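PDB 5K3H: acyl-coenzyme A oxidase acox-1.1 from Caenorhabditis elegans, which catalyses the FAD-dependent first step of peroxisomal beta-oxidation, desaturating acyl-CoAs to (2E)-enoyl-CoAs and passing the electrons to oxygen to give hydrogen peroxide. Local coordinates for residues A49-I54 / S621-R626; R42-I47 / L98-N103; H3-I8 / L614-E619; A18-A23 / G630-H635. One frame throughout, in Å; residues are numbered along the deposited sequence.

Overall arrangement
All four contacts fasten the N-terminal hundred or so residues to one another or to residues 614-635 of the C-terminal part, and all lie away from the annotated FAD, ATP and substrate sites. Contacts 1 and 2 share helix 38-52 and have centres about 10 Å apart; Glu-624 of the first packs on His-100 of the second. Contacts 3 and 4, with centres about 9 Å apart, are joined by the Asp-616 to Arg-20 salt bridge. Contact 2 reaches contact 3 through a salt bridge between Arg-45 and Glu-619, and Asp-622 of contact 1 probably accepts a hydrogen bond from Arg-632 N of contact 4. The centres of contacts 2 and 4 are about 22 Å apart.

Contact 1: residues A49-I54 / S621-R626; sequences AKLAEI and SDRELR
Van der Waals contact across the pair is made by the guanidinium of Arg-623, which lies against the last turn of helix 38-52. NH2 comes 3.4 Å from Leu-51 CB, and NH1 stands 3.8 Å from the methyl carbon CB of Ala-52. The backbone runs over one face of the guanidinium, with Ala-52 N 3.6 Å above its plane and displaced toward the rim. The side chain leaves with CG beside its own backbone N (chi1 -75°), then bends at chi3 (-33°), and one face of its flat end comes to lie against the helix backbone. Leu-51 sends the rest of its side chain on to Glu-104 and Val-105 of helix 97-105.

No hydrogen bond joins the two segments directly. The polar grip on Arg-623 comes from just beyond them: NH2 forms a salt bridge with Glu-104 and donates to the carbonyl oxygen of Thr-48, one turn back on helix 38-52.

A capping bond opens the short helix 622-625. Ser-621 is its N-cap, and its OG accepts from Glu-624 N at 3.3 Å. Arg-626 leaves the helical path with positive phi, and its NE pairs with Asp-59.

The chemistry is that of an arginine used in two ways at once: NH2 serves both Glu-104 and Thr-48 O, while one face meets backbone. These bonds tie helix 622-625 to helices 38-52 and 97-105, and Glu-104 would probably offset the arginine's charge.

Contact 2: residues R42-I47 / L98-N103; sequences RRRREI and LYHLNN
His-100 reaches from helix 97-105 to Arg-44 and Ile-47 on helix 38-52, a buried helix-helix contact within the all-helical N-terminal part of the acyl-CoA oxidase fold. Its partners stand three residues apart, so the ring meets nearly one turn of the facing helix.

From the backbone outward, CB of the histidine is directed toward that helix, and CG, anti to the backbone N (chi1 176°), carries the ring on to it. CG itself lies 4.0 Å from Arg-44 CG. On the CD2 side the ring meets Ile-47, whose CG2 comes to 3.6 Å from CD2; this methyl lies obliquely to the ring, while Ile-47 CB sits at the edge. Arg-44 takes one face. Its CB makes a CH-pi contact 4.0 Å from the ring centroid of His-100, and its chain then bends at chi3, with NE over the face of the ring and the guanidinium close to ND1 and CE1. There CE1 lies over one face of the guanidinium, 3.5 Å from Arg-44 NH2, the two planes being 51° apart.

Arg-44 has its firmer polar tie elsewhere, NH1 donating to the carbonyl oxygen of Glu-619, while its NH2 makes a long, weak ion pair with Glu-624. At the tip of the ring, NE2 is hydrogen-bonded to Thr-48 OG1 and also makes a weak, bent bond to the carbonyl oxygen of Arg-44, with NE2 and O 3.1 Å apart and an angle of 129° at the hydrogen.

Contact 3: residues H3-I8 / L614-E619; sequences HLNKTI and LLDSWE
This is a buried polar contact in which the N-terminal loop, ahead of helix 14-21, is pinned to the C-terminal part of the long helix 590-616. Asn-5 and Thr-7 close on the carboxylate arm of Asp-616.

The direct bond runs from Asn-5 ND2 to Asp-616 OD2, 2.9 Å long and almost straight at 169°. It uses the anti lone pair of OD2, and the oxygen lies in the plane of the amide, while the carboxylate stands nearly perpendicular to that plane (81°). Asn-5 CG is anti to the backbone N (chi1 180°), which swings the amide out to the aspartate; ND2 also bonds Ser-613 OG.

Thr-7 crosses the same arm at a slant, its OG1 3.6 Å from Asp-616 CB and its CG2 4.0 Å from Asp-616 OD1. A water also links the two residues: it lies 2.7 Å from Thr-7 OG1 and donates to the carbonyl oxygen of Asp-616 over 2.8 Å.

Two arginines share the carboxylate, Arg-315 on OD1 and Arg-20 on OD2, and would be expected to keep it ionised. OD2 therefore serves both the amide and a guanidinium.

The amide is held at its other end too, since Asn-5 OD1 accepts from Thr-7 N at 2.8 Å. That bond makes an Asx turn, set against Asp-616, the first residue of a type I beta turn (616-619).

Contact 4: residues A18-A23 / G630-H635; sequences AERLTA and GRRDGH
The backbones stay well apart, the nearest CA atoms being those of Arg-20, near the end of helix 14-21, and Asp-633, 11.2 Å away, so a long side chain spans the gap. Arg-20 does so with its chain extended from CG to NE and grips the carbonyl oxygen of Arg-632 end-on. NH1 donates to Arg-632 O over 2.9 Å, close to the line of the C=O bond, and NH2 donates to that same O over 3.1 Å, in the carbonyl plane on a lone pair. The oxygen sits in the guanidinium plane of Arg-20, and NE is left to form a salt bridge with Asp-616.

The carbonyl belongs to a type I beta turn, residues 631-634, with Gly-634 at positive phi (80°). Asp-633 adds an Asx turn, its OD1 accepting from His-635 N at 3.0 Å from above the carboxylate plane. Arg-631 NE reaches that OD1 from the other face, on the syn side, and with NH2 on OD2 clasps Asp-633 side-on.

The guanidinium groups of Arg-20 and Arg-632 are only 20° from parallel, with their NH1 atoms 4.0 Å apart. Asp-616 beside the first and Asp-12, bound to NH2 of the second, probably temper the repulsion between these like charges.

Contact 1: residues A49-I54 / S621-R626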
# COMPACT_ATOMS: atom_id res chain seq x y z
N ALA B 49 -10.95 -28.53 -12.52
CA ALA B 49 -11.52 -29.80 -12.09
C ALA B 49 -10.50 -30.92 -12.16
O ALA B 49 -10.40 -31.75 -11.25
CB ALA B 49 -12.74 -30.13 -12.94
N LYS B 50 -9.68 -30.94 -13.21
CA LYS B 50 -8.65 -31.96 -13.30
C LYS B 50 -7.66 -31.83 -12.15
O LYS B 50 -7.29 -32.83 -11.51
CB LYS B 50 -7.95 -31.87 -14.66
CG LYS B 50 -6.84 -32.90 -14.89
CD LYS B 50 -7.39 -34.33 -14.83
CE LYS B 50 -6.34 -35.33 -15.29
NZ LYS B 50 -6.91 -36.72 -15.40
N LEU B 51 -7.23 -30.61 -11.84
CA LEU B 51 -6.28 -30.43 -10.74
C LEU B 51 -6.87 -30.89 -9.40
O LEU B 51 -6.12 -31.32 -8.50
CB LEU B 51 -5.85 -28.98 -10.67
CG LEU B 51 -4.95 -28.47 -11.79
CD1 LEU B 51 -4.95 -26.94 -11.82
CD2 LEU B 51 -3.54 -29.02 -11.66
N ALA B 52 -8.19 -30.83 -9.24
CA ALA B 52 -8.78 -31.31 -8.00
C ALA B 52 -8.51 -32.79 -7.78
O ALA B 52 -8.56 -33.25 -6.63
CB ALA B 52 -10.29 -31.04 -7.98
N GLU B 53 -8.23 -33.55 -8.84
CA GLU B 53 -7.91 -34.97 -8.76
C GLU B 53 -6.42 -35.23 -8.60
O GLU B 53 -6.03 -36.39 -8.55
CB GLU B 53 -8.37 -35.71 -10.02
CG GLU B 53 -9.82 -35.58 -10.41
CD GLU B 53 -10.11 -36.30 -11.74
OE1 GLU B 53 -9.16 -36.69 -12.44
OE2 GLU B 53 -11.30 -36.43 -12.09
N ILE B 54 -5.58 -34.20 -8.53
CA ILE B 54 -4.13 -34.42 -8.50
C ILE B 54 -3.59 -33.76 -7.24
O ILE B 54 -2.98 -32.68 -7.31
CB ILE B 54 -3.43 -33.84 -9.74
CG1 ILE B 54 -4.09 -34.30 -11.04
CG2 ILE B 54 -1.97 -34.21 -9.77
CD1 ILE B 54 -3.44 -33.65 -12.25
N SER B 621 -11.01 -20.59 -8.45
CA SER B 621 -11.19 -21.58 -7.41
C SER B 621 -10.48 -21.13 -6.13
O SER B 621 -9.61 -20.25 -6.15
CB SER B 621 -10.65 -22.93 -7.87
OG SER B 621 -9.24 -22.90 -7.95
N ASP B 622 -10.87 -21.74 -5.00
CA ASP B 622 -10.19 -21.48 -3.74
C ASP B 622 -8.72 -21.86 -3.82
O ASP B 622 -7.86 -21.16 -3.27
CB ASP B 622 -10.86 -22.26 -2.60
CG ASP B 622 -12.08 -21.58 -2.09
OD1 ASP B 622 -12.23 -20.39 -2.43
OD2 ASP B 622 -12.90 -22.22 -1.37
N ARG B 623 -8.41 -22.95 -4.52
CA ARG B 623 -7.01 -23.33 -4.66
C ARG B 623 -6.21 -22.23 -5.36
O ARG B 623 -5.03 -22.04 -5.07
CB ARG B 623 -6.88 -24.66 -5.41
CG ARG B 623 -7.26 -25.93 -4.56
CD ARG B 623 -6.80 -27.24 -5.22
NE ARG B 623 -6.88 -27.09 -6.67
CZ ARG B 623 -7.99 -27.28 -7.40
NH1 ARG B 623 -9.13 -27.64 -6.81
NH2 ARG B 623 -7.95 -27.10 -8.71
N GLU B 624 -6.84 -21.48 -6.27
CA GLU B 624 -6.13 -20.37 -6.90
C GLU B 624 -6.13 -19.12 -6.02
O GLU B 624 -5.10 -18.45 -5.87
CB GLU B 624 -6.74 -20.04 -8.26
CG GLU B 624 -6.08 -18.89 -8.97
CD GLU B 624 -6.70 -18.58 -10.33
OE1 GLU B 624 -7.60 -19.31 -10.77
OE2 GLU B 624 -6.30 -17.58 -10.95
N LEU B 625 -7.30 -18.78 -5.46
CA LEU B 625 -7.48 -17.49 -4.79
C LEU B 625 -6.68 -17.40 -3.50
O LEU B 625 -6.18 -16.33 -3.15
CB LEU B 625 -8.97 -17.25 -4.52
CG LEU B 625 -9.36 -15.83 -4.11
CD1 LEU B 625 -8.94 -14.93 -5.23
CD2 LEU B 625 -10.85 -15.69 -3.87
N ARG B 626 -6.64 -18.49 -2.74
CA ARG B 626 -5.78 -18.63 -1.57
C ARG B 626 -6.16 -17.69 -0.43
O ARG B 626 -5.30 -17.26 0.34
CB ARG B 626 -4.32 -18.45 -1.96
CG ARG B 626 -3.75 -19.70 -2.58
CD ARG B 626 -2.40 -19.50 -3.25
NE ARG B 626 -1.91 -20.77 -3.78
CZ ARG B 626 -2.02 -21.17 -5.05
NH1 ARG B 626 -2.61 -20.39 -5.95
NH2 ARG B 626 -1.54 -22.36 -5.41

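Contact 2: residues R42-I47 / L98-N103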
# COMPACT_ATOMS: atom_id res chain seq x y z
N ARG B 42 -14.31 -22.31 -20.62
CA ARG B 42 -14.58 -23.69 -20.21
C ARG B 42 -13.29 -24.46 -19.93
O ARG B 42 -13.23 -25.28 -19.01
CB ARG B 42 -15.42 -24.41 -21.26
CG ARG B 42 -15.89 -25.76 -20.75
CD ARG B 42 -16.35 -26.69 -21.83
NE ARG B 42 -17.17 -26.00 -22.82
CZ ARG B 42 -17.28 -26.39 -24.08
NH1 ARG B 42 -16.62 -27.45 -24.52
NH2 ARG B 42 -18.06 -25.71 -24.92
N ARG B 43 -12.26 -24.23 -20.74
CA ARG B 43 -11.02 -24.97 -20.51
C ARG B 43 -10.45 -24.65 -19.13
O ARG B 43 -9.85 -25.52 -18.49
CB ARG B 43 -10.01 -24.68 -21.62
CG ARG B 43 -10.30 -25.42 -22.95
CD ARG B 43 -10.11 -26.92 -22.76
NE ARG B 43 -8.77 -27.27 -22.31
CZ ARG B 43 -8.51 -28.16 -21.35
NH1 ARG B 43 -9.51 -28.77 -20.74
NH2 ARG B 43 -7.26 -28.43 -20.99
N ARG B 44 -10.61 -23.41 -18.66
CA ARG B 44 -10.21 -23.07 -17.30
C ARG B 44 -10.93 -23.93 -16.27
O ARG B 44 -10.33 -24.43 -15.31
CB ARG B 44 -10.46 -21.58 -17.01
CG ARG B 44 -9.54 -20.61 -17.78
CD ARG B 44 -9.79 -19.17 -17.37
NE ARG B 44 -9.30 -18.85 -16.03
CZ ARG B 44 -10.05 -18.92 -14.93
NH1 ARG B 44 -11.31 -19.31 -14.99
NH2 ARG B 44 -9.55 -18.59 -13.75
N ARG B 45 -12.25 -24.09 -16.44
CA ARG B 45 -13.02 -24.89 -15.50
C ARG B 45 -12.61 -26.36 -15.56
O ARG B 45 -12.56 -27.02 -14.52
CB ARG B 45 -14.51 -24.73 -15.76
CG ARG B 45 -14.94 -23.27 -15.61
CD ARG B 45 -16.43 -23.08 -15.48
NE ARG B 45 -17.15 -23.46 -16.69
CZ ARG B 45 -17.31 -22.67 -17.74
NH1 ARG B 45 -16.77 -21.45 -17.76
NH2 ARG B 45 -17.99 -23.10 -18.79
N GLU B 46 -12.30 -26.87 -16.77
CA GLU B 46 -11.86 -28.25 -16.91
C GLU B 46 -10.49 -28.47 -16.29
O GLU B 46 -10.27 -29.48 -15.62
CB GLU B 46 -11.83 -28.66 -18.38
CG GLU B 46 -13.19 -28.68 -19.05
CD GLU B 46 -13.13 -29.06 -20.52
OE1 GLU B 46 -12.02 -29.26 -21.04
OE2 GLU B 46 -14.19 -29.14 -21.17
N ILE B 47 -9.57 -27.53 -16.51
CA ILE B 47 -8.25 -27.59 -15.90
C ILE B 47 -8.36 -27.60 -14.38
O ILE B 47 -7.67 -28.37 -13.69
CB ILE B 47 -7.38 -26.41 -16.38
CG1 ILE B 47 -7.00 -26.56 -17.85
CG2 ILE B 47 -6.16 -26.25 -15.50
CD1 ILE B 47 -6.51 -25.26 -18.45
N LEU B 98 -1.54 -22.54 -19.88
CA LEU B 98 -0.39 -22.61 -18.98
C LEU B 98 -0.42 -21.47 -17.97
O LEU B 98 -0.09 -21.66 -16.79
CB LEU B 98 0.90 -22.58 -19.81
CG LEU B 98 2.27 -22.67 -19.13
CD1 LEU B 98 2.46 -24.02 -18.45
CD2 LEU B 98 3.38 -22.45 -20.14
N TYR B 99 -0.84 -20.28 -18.39
CA TYR B 99 -0.98 -19.16 -17.47
C TYR B 99 -1.95 -19.52 -16.35
O TYR B 99 -1.66 -19.33 -15.16
CB TYR B 99 -1.43 -17.93 -18.24
CG TYR B 99 -1.49 -16.66 -17.44
CD1 TYR B 99 -0.33 -16.11 -16.92
CD2 TYR B 99 -2.70 -16.02 -17.18
CE1 TYR B 99 -0.36 -14.95 -16.19
CE2 TYR B 99 -2.74 -14.86 -16.45
CZ TYR B 99 -1.56 -14.33 -15.95
OH TYR B 99 -1.58 -13.17 -15.19
N HIS B 100 -3.11 -20.08 -16.70
CA HIS B 100 -4.07 -20.54 -15.70
C HIS B 100 -3.50 -21.67 -14.84
O HIS B 100 -3.57 -21.62 -13.61
CB HIS B 100 -5.37 -20.98 -16.40
CG HIS B 100 -6.39 -21.55 -15.47
ND1 HIS B 100 -6.94 -20.84 -14.43
CD2 HIS B 100 -7.03 -22.75 -15.49
CE1 HIS B 100 -7.84 -21.59 -13.81
NE2 HIS B 100 -7.90 -22.76 -14.43
N LEU B 101 -2.92 -22.69 -15.48
CA LEU B 101 -2.33 -23.79 -14.74
C LEU B 101 -1.33 -23.30 -13.70
O LEU B 101 -1.37 -23.72 -12.54
CB LEU B 101 -1.65 -24.76 -15.73
CG LEU B 101 -0.82 -25.94 -15.23
CD1 LEU B 101 -1.67 -27.00 -14.54
CD2 LEU B 101 -0.01 -26.52 -16.39
N ASN B 102 -0.45 -22.37 -14.08
CA ASN B 102 0.53 -21.87 -13.13
C ASN B 102 -0.14 -21.10 -11.99
O ASN B 102 0.29 -21.20 -10.83
CB ASN B 102 1.59 -21.03 -13.84
CG ASN B 102 2.67 -21.89 -14.57
OD1 ASN B 102 2.79 -23.12 -14.34
ND2 ASN B 102 3.43 -21.26 -15.45
N ASN B 103 -1.19 -20.32 -12.29
CA ASN B 103 -1.89 -19.56 -11.23
C ASN B 103 -2.49 -20.50 -10.18
O ASN B 103 -2.41 -20.21 -8.98
CB ASN B 103 -3.01 -18.70 -11.81
CG ASN B 103 -2.51 -17.57 -12.66
OD1 ASN B 103 -1.42 -17.04 -12.46
ND2 ASN B 103 -3.33 -17.17 -13.64

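Contact 3: residues H3-I8 / L614-E619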
# COMPACT_ATOMS: atom_id res chain seq x y z
N HIS B 3 -29.13 -21.85 -11.45
CA HIS B 3 -29.35 -20.42 -11.35
C HIS B 3 -28.50 -19.74 -12.41
O HIS B 3 -27.60 -20.34 -13.00
CB HIS B 3 -28.98 -19.91 -9.95
CG HIS B 3 -29.74 -20.57 -8.84
ND1 HIS B 3 -29.16 -21.46 -7.96
CD2 HIS B 3 -31.04 -20.45 -8.45
CE1 HIS B 3 -30.06 -21.86 -7.08
NE2 HIS B 3 -31.21 -21.27 -7.35
N LEU B 4 -28.81 -18.47 -12.68
CA LEU B 4 -27.94 -17.68 -13.54
C LEU B 4 -26.50 -17.64 -13.01
O LEU B 4 -25.54 -17.69 -13.79
CB LEU B 4 -28.54 -16.28 -13.68
CG LEU B 4 -29.79 -16.29 -14.58
CD1 LEU B 4 -30.58 -14.96 -14.57
CD2 LEU B 4 -29.44 -16.71 -16.03
N ASN B 5 -26.31 -17.55 -11.70
CA ASN B 5 -24.97 -17.58 -11.11
C ASN B 5 -24.54 -19.04 -10.93
O ASN B 5 -25.20 -19.81 -10.22
CB ASN B 5 -24.92 -16.79 -9.80
CG ASN B 5 -23.53 -16.79 -9.15
OD1 ASN B 5 -22.98 -17.85 -8.83
ND2 ASN B 5 -22.94 -15.60 -8.97
N LYS B 6 -23.48 -19.43 -11.64
CA LYS B 6 -23.05 -20.82 -11.68
C LYS B 6 -22.12 -21.20 -10.54
O LYS B 6 -21.62 -22.33 -10.52
CB LYS B 6 -22.35 -21.13 -13.02
CG LYS B 6 -23.25 -20.94 -14.21
CD LYS B 6 -24.45 -21.84 -14.08
CE LYS B 6 -25.27 -21.85 -15.33
NZ LYS B 6 -26.02 -20.58 -15.50
N THR B 7 -21.83 -20.27 -9.63
CA THR B 7 -20.95 -20.56 -8.50
C THR B 7 -21.70 -21.02 -7.24
O THR B 7 -21.09 -21.65 -6.37
CB THR B 7 -20.09 -19.33 -8.23
OG1 THR B 7 -19.39 -19.00 -9.44
CG2 THR B 7 -19.08 -19.57 -7.14
N ILE B 8 -23.02 -20.79 -7.18
CA ILE B 8 -23.81 -21.22 -6.02
C ILE B 8 -23.69 -22.73 -5.86
O ILE B 8 -23.77 -23.48 -6.84
CB ILE B 8 -25.28 -20.81 -6.22
CG1 ILE B 8 -25.43 -19.29 -6.35
CG2 ILE B 8 -26.19 -21.35 -5.08
CD1 ILE B 8 -26.80 -18.88 -6.88
N LEU B 614 -20.57 -10.48 -10.88
CA LEU B 614 -19.54 -9.92 -11.76
C LEU B 614 -18.14 -10.39 -11.38
O LEU B 614 -17.28 -10.55 -12.26
CB LEU B 614 -19.57 -8.39 -11.72
CG LEU B 614 -20.73 -7.72 -12.46
CD1 LEU B 614 -20.86 -6.30 -12.00
CD2 LEU B 614 -20.53 -7.80 -13.99
N LEU B 615 -17.90 -10.63 -10.09
CA LEU B 615 -16.61 -11.13 -9.67
C LEU B 615 -16.53 -12.65 -9.74
O LEU B 615 -15.47 -13.18 -10.07
CB LEU B 615 -16.32 -10.65 -8.25
CG LEU B 615 -16.16 -9.12 -8.16
CD1 LEU B 615 -16.35 -8.69 -6.72
CD2 LEU B 615 -14.81 -8.66 -8.73
N ASP B 616 -17.63 -13.36 -9.44
CA ASP B 616 -17.67 -14.80 -9.66
C ASP B 616 -17.37 -15.17 -11.11
O ASP B 616 -16.88 -16.26 -11.38
CB ASP B 616 -19.03 -15.41 -9.32
CG ASP B 616 -19.27 -15.52 -7.85
OD1 ASP B 616 -18.30 -15.60 -7.06
OD2 ASP B 616 -20.48 -15.60 -7.49
N SER B 617 -17.73 -14.30 -12.06
CA SER B 617 -17.54 -14.61 -13.47
C SER B 617 -16.08 -14.78 -13.85
O SER B 617 -15.80 -15.32 -14.92
CB SER B 617 -18.20 -13.55 -14.34
OG SER B 617 -19.61 -13.55 -14.15
N TRP B 618 -15.14 -14.30 -13.03
CA TRP B 618 -13.74 -14.57 -13.30
C TRP B 618 -13.35 -16.01 -12.96
O TRP B 618 -12.26 -16.45 -13.35
CB TRP B 618 -12.88 -13.58 -12.53
CG TRP B 618 -13.03 -12.23 -13.06
CD1 TRP B 618 -14.12 -11.44 -12.94
CD2 TRP B 618 -12.06 -11.49 -13.79
NE1 TRP B 618 -13.91 -10.24 -13.56
CE2 TRP B 618 -12.64 -10.24 -14.09
CE3 TRP B 618 -10.76 -11.75 -14.21
CZ2 TRP B 618 -11.96 -9.26 -14.79
CZ3 TRP B 618 -10.08 -10.76 -14.91
CH2 TRP B 618 -10.68 -9.53 -15.19
N GLU B 619 -14.20 -16.70 -12.20
CA GLU B 619 -14.11 -18.12 -11.91
C GLU B 619 -12.73 -18.52 -11.39
O GLU B 619 -11.99 -19.27 -12.02
CB GLU B 619 -14.54 -18.90 -13.15
CG GLU B 619 -16.01 -18.66 -13.44
CD GLU B 619 -16.53 -19.52 -14.52
OE1 GLU B 619 -15.76 -19.81 -15.47
OE2 GLU B 619 -17.70 -19.92 -14.43
O HOH W 1 -16.73 -18.43 -9.58

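Contact 4: residues A18-A23 / G630-H635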
# COMPACT_ATOMS: atom_id res chain seq x y z
N ALA B 18 -27.56 -15.28 -1.09
CA ALA B 18 -28.55 -14.24 -1.36
C ALA B 18 -28.02 -13.19 -2.33
O ALA B 18 -28.76 -12.70 -3.19
CB ALA B 18 -28.98 -13.56 -0.06
N GLU B 19 -26.73 -12.85 -2.23
CA GLU B 19 -26.15 -11.89 -3.16
C GLU B 19 -25.95 -12.48 -4.55
O GLU B 19 -25.80 -11.73 -5.52
CB GLU B 19 -24.83 -11.36 -2.63
CG GLU B 19 -24.94 -10.57 -1.32
CD GLU B 19 -25.86 -9.38 -1.46
OE1 GLU B 19 -25.88 -8.75 -2.57
OE2 GLU B 19 -26.58 -9.07 -0.47
N ARG B 20 -25.90 -13.80 -4.66
CA ARG B 20 -25.73 -14.45 -5.95
C ARG B 20 -27.05 -14.65 -6.67
O ARG B 20 -27.09 -14.58 -7.91
CB ARG B 20 -24.99 -15.78 -5.76
CG ARG B 20 -23.52 -15.59 -5.33
CD ARG B 20 -22.79 -16.90 -5.02
NE ARG B 20 -21.33 -16.76 -5.08
CZ ARG B 20 -20.47 -17.44 -4.33
NH1 ARG B 20 -20.89 -18.34 -3.44
NH2 ARG B 20 -19.18 -17.26 -4.48
N LEU B 21 -28.14 -14.85 -5.92
CA LEU B 21 -29.44 -15.11 -6.52
C LEU B 21 -29.99 -13.92 -7.29
O LEU B 21 -30.85 -14.11 -8.15
CB LEU B 21 -30.44 -15.53 -5.44
CG LEU B 21 -30.20 -16.94 -4.88
CD1 LEU B 21 -31.10 -17.21 -3.70
CD2 LEU B 21 -30.38 -17.98 -5.97
N THR B 22 -29.49 -12.70 -7.03
CA THR B 22 -29.94 -11.50 -7.72
C THR B 22 -29.23 -11.30 -9.07
O THR B 22 -29.51 -10.30 -9.76
CB THR B 22 -29.77 -10.28 -6.80
OG1 THR B 22 -28.42 -10.17 -6.32
CG2 THR B 22 -30.73 -10.35 -5.59
N ALA B 23 -28.37 -12.22 -9.50
CA ALA B 23 -27.74 -12.08 -10.82
C ALA B 23 -28.79 -12.00 -11.92
O ALA B 23 -29.77 -12.74 -11.93
CB ALA B 23 -26.79 -13.25 -11.09
N GLY B 630 -12.08 -14.83 1.38
CA GLY B 630 -12.75 -14.87 0.10
C GLY B 630 -13.15 -16.26 -0.35
O GLY B 630 -13.34 -16.49 -1.54
N ARG B 631 -13.30 -17.19 0.60
CA ARG B 631 -13.76 -18.55 0.29
C ARG B 631 -15.00 -18.53 -0.59
O ARG B 631 -15.94 -17.77 -0.35
CB ARG B 631 -14.11 -19.29 1.58
CG ARG B 631 -12.93 -19.88 2.28
CD ARG B 631 -13.38 -20.54 3.57
NE ARG B 631 -14.23 -21.69 3.28
CZ ARG B 631 -13.75 -22.91 3.02
NH1 ARG B 631 -12.43 -23.10 3.01
NH2 ARG B 631 -14.58 -23.93 2.77
N ARG B 632 -15.00 -19.44 -1.58
CA ARG B 632 -16.14 -19.57 -2.49
C ARG B 632 -17.47 -19.75 -1.76
O ARG B 632 -18.48 -19.14 -2.13
CB ARG B 632 -15.93 -20.75 -3.44
CG ARG B 632 -16.90 -20.79 -4.61
CD ARG B 632 -17.22 -22.22 -5.05
NE ARG B 632 -17.66 -22.98 -3.89
CZ ARG B 632 -18.89 -22.91 -3.37
NH1 ARG B 632 -19.78 -22.10 -3.93
NH2 ARG B 632 -19.22 -23.63 -2.30
N ASP B 633 -17.48 -20.56 -0.68
CA ASP B 633 -18.74 -20.88 -0.02
C ASP B 633 -19.19 -19.87 1.04
O ASP B 633 -20.33 -19.98 1.51
CB ASP B 633 -18.68 -22.27 0.62
CG ASP B 633 -17.61 -22.40 1.68
OD1 ASP B 633 -17.02 -21.38 2.14
OD2 ASP B 633 -17.36 -23.56 2.09
N GLY B 634 -18.36 -18.91 1.42
CA GLY B 634 -18.76 -17.90 2.38
C GLY B 634 -18.73 -18.32 3.84
O GLY B 634 -19.22 -17.57 4.70
N HIS B 635 -18.18 -19.49 4.15
CA HIS B 635 -18.05 -19.94 5.53
C HIS B 635 -16.72 -19.43 6.08
O HIS B 635 -15.74 -20.17 6.26
CB HIS B 635 -18.16 -21.45 5.63
CG HIS B 635 -19.49 -21.98 5.20
ND1 HIS B 635 -20.68 -21.48 5.67
CD2 HIS B 635 -19.82 -22.98 4.35
CE1 HIS B 635 -21.68 -22.13 5.12
NE2 HIS B 635 -21.19 -23.05 4.31